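Local coordinates for protein NADPH-dependent aldehyde reductase YqhD (Escherichia coli, PDB 4QGS) that reduces a broad range of short-chain aldehydes to alcohols with NADPH, as a zinc-dependent homodimer of the iron-containing alcohol dehydrogenase family, at residues A[110-114]-A[159-163]. Numbering follows the deposited sequence.
Sequences DGTKF and AGAVI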
loop_
_atom_site.group_PDB
_atom_site.type_symbol
_atom_site.label_atom_id
_atom_site.label_comp_id
_atom_site.label_asym_id
_atom_site.label_seq_id
_atom_site.Cartn_x
_atom_site.Cartn_y
_atom_site.Cartn_z
ATOM N N ASP A 110 -2.670 6.803 -7.350
ATOM C CA ASP A 110 -1.604 7.744 -7.019
ATOM C C ASP A 110 -1.382 8.770 -8.128
ATOM O O ASP A 110 -1.267 9.969 -7.869
ATOM C CB ASP A 110 -0.303 6.993 -6.729
ATOM C CG ASP A 110 -0.319 6.310 -5.379
ATOM O OD1 ASP A 110 -1.278 6.542 -4.609
ATOM O OD2 ASP A 110 0.634 5.560 -5.078
ATOM N N GLY A 111 -1.332 8.295 -9.364
ATOM C CA GLY A 111 -1.140 9.172 -10.497
ATOM C C GLY A 111 -2.302 10.133 -10.638
ATOM O O GLY A 111 -2.135 11.287 -11.013
ATOM N N THR A 112 -3.499 9.653 -10.336
ATOM C CA THR A 112 -4.668 10.502 -10.472
ATOM C C THR A 112 -4.675 11.573 -9.381
ATOM O O THR A 112 -5.098 12.707 -9.615
ATOM C CB THR A 112 -5.957 9.656 -10.446
ATOM O OG1 THR A 112 -5.905 8.717 -11.531
ATOM C CG2 THR A 112 -7.182 10.541 -10.602
ATOM N N LYS A 113 -4.172 11.227 -8.202
ATOM C CA LYS A 113 -4.045 12.207 -7.127
ATOM C C LYS A 113 -3.159 13.352 -7.592
ATOM O O LYS A 113 -3.438 14.528 -7.341
ATOM C CB LYS A 113 -3.471 11.567 -5.863
ATOM C CG LYS A 113 -4.437 10.656 -5.117
ATOM C CD LYS A 113 -3.843 10.179 -3.798
ATOM C CE LYS A 113 -4.796 9.269 -3.047
ATOM N NZ LYS A 113 -4.237 8.847 -1.731
ATOM N N PHE A 114 -2.091 13.001 -8.290
ATOM C CA PHE A 114 -1.172 14.010 -8.780
ATOM C C PHE A 114 -1.842 14.891 -9.827
ATOM O O PHE A 114 -1.705 16.111 -9.795
ATOM C CB PHE A 114 0.079 13.352 -9.354
ATOM C CG PHE A 114 1.030 14.317 -9.968
ATOM C CD1 PHE A 114 1.797 15.158 -9.174
ATOM C CD2 PHE A 114 1.156 14.396 -11.338
ATOM C CE1 PHE A 114 2.676 16.057 -9.744
ATOM C CE2 PHE A 114 2.035 15.281 -11.908
ATOM C CZ PHE A 114 2.793 16.120 -11.113
ATOM N N ALA A 159 -4.747 11.154 -0.079
ATOM C CA ALA A 159 -3.452 11.743 0.242
ATOM C C ALA A 159 -2.385 10.672 0.411
ATOM O O ALA A 159 -2.370 9.948 1.408
ATOM C CB ALA A 159 -3.550 12.569 1.498
ATOM N N GLY A 160 -1.483 10.576 -0.551
ATOM C CA GLY A 160 -0.506 9.510 -0.522
ATOM C C GLY A 160 -0.366 8.977 -1.922
ATOM O O GLY A 160 -1.207 8.215 -2.409
ATOM N N ALA A 161 0.706 9.400 -2.575
ATOM C CA ALA A 161 0.923 9.053 -3.959
ATOM C C ALA A 161 2.405 9.089 -4.269
ATOM O O ALA A 161 3.106 10.028 -3.892
ATOM C CB ALA A 161 0.160 9.993 -4.862
ATOM N N VAL A 162 2.879 8.059 -4.956
ATOM C CA VAL A 162 4.294 7.957 -5.252
ATOM C C VAL A 162 4.522 8.037 -6.762
ATOM O O VAL A 162 4.248 7.088 -7.499
ATOM C CB VAL A 162 4.880 6.661 -4.685
ATOM C CG1 VAL A 162 6.382 6.761 -4.622
ATOM C CG2 VAL A 162 4.319 6.395 -3.298
ATOM N N ILE A 163 5.013 9.190 -7.209
ATOM C CA ILE A 163 5.153 9.498 -8.627
ATOM C C ILE A 163 6.590 9.332 -9.090
ATOM O O ILE A 163 7.526 9.684 -8.374
ATOM C CB ILE A 163 4.696 10.946 -8.936
ATOM C CG1 ILE A 163 3.285 11.190 -8.394
ATOM C CG2 ILE A 163 4.775 11.246 -10.436
ATOM C CD1 ILE A 163 2.250 10.216 -8.916
HETATM O O HOH W 1 2.485 4.975 -6.815
#
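The carboxylate of D110 lies over the backbone of A161, its CG 3.3 Å from A161 CA, where helical segment 110-114, on helix 106-119, crosses strand 161-163 almost at a right angle (86°). OD2 accepts a weak hydrogen bond from V162 N at 3.4 Å and a shorter one from a water that also donates to V162 O, so the oxygen is linked to the V162 amide directly, though weakly, and to its carbonyl through the water. With CG set beside the backbone N (chi1 -75°), the other oxygen, OD1, comes to 2.8 Å from G160 O. Both are acceptors, and this close approach is not a bond. K113 reaches the same carbonyl from one helical turn further on: its chain is extended beyond CG, and NZ donates to G160 O at 3.2 Å, tilted 35° from the carbonyl plane. An alanine in place of K113 would probably leave G160 O without this donor, and the close pair of oxygens, G160 O and D110 OD1, without the lysine's ammonium beside it. Beside the polar groups, A161 CB fits against D110 O and CB, and the methyl end of I163, CD1, meets F114 CB at 3.8 Å. The F114 and I163 side chains cross at about a right angle and extend the apolar contact to L85 of helix 82-95 and to F174. Strand 161-163 pairs antiparallel with strand 172-174, so the contact seats this small hairpin on the helix that follows strand 99-104 of the parallel, Rossmann-like sheet. D110 and G160 both bind NADP(+), and V162 touches K171, another cofactor-binding residue. In this cofactor-free form, the lysine, the water and the V162 amide probably help offset the negative charge and crowded oxygens at this part of the NADP(+) site.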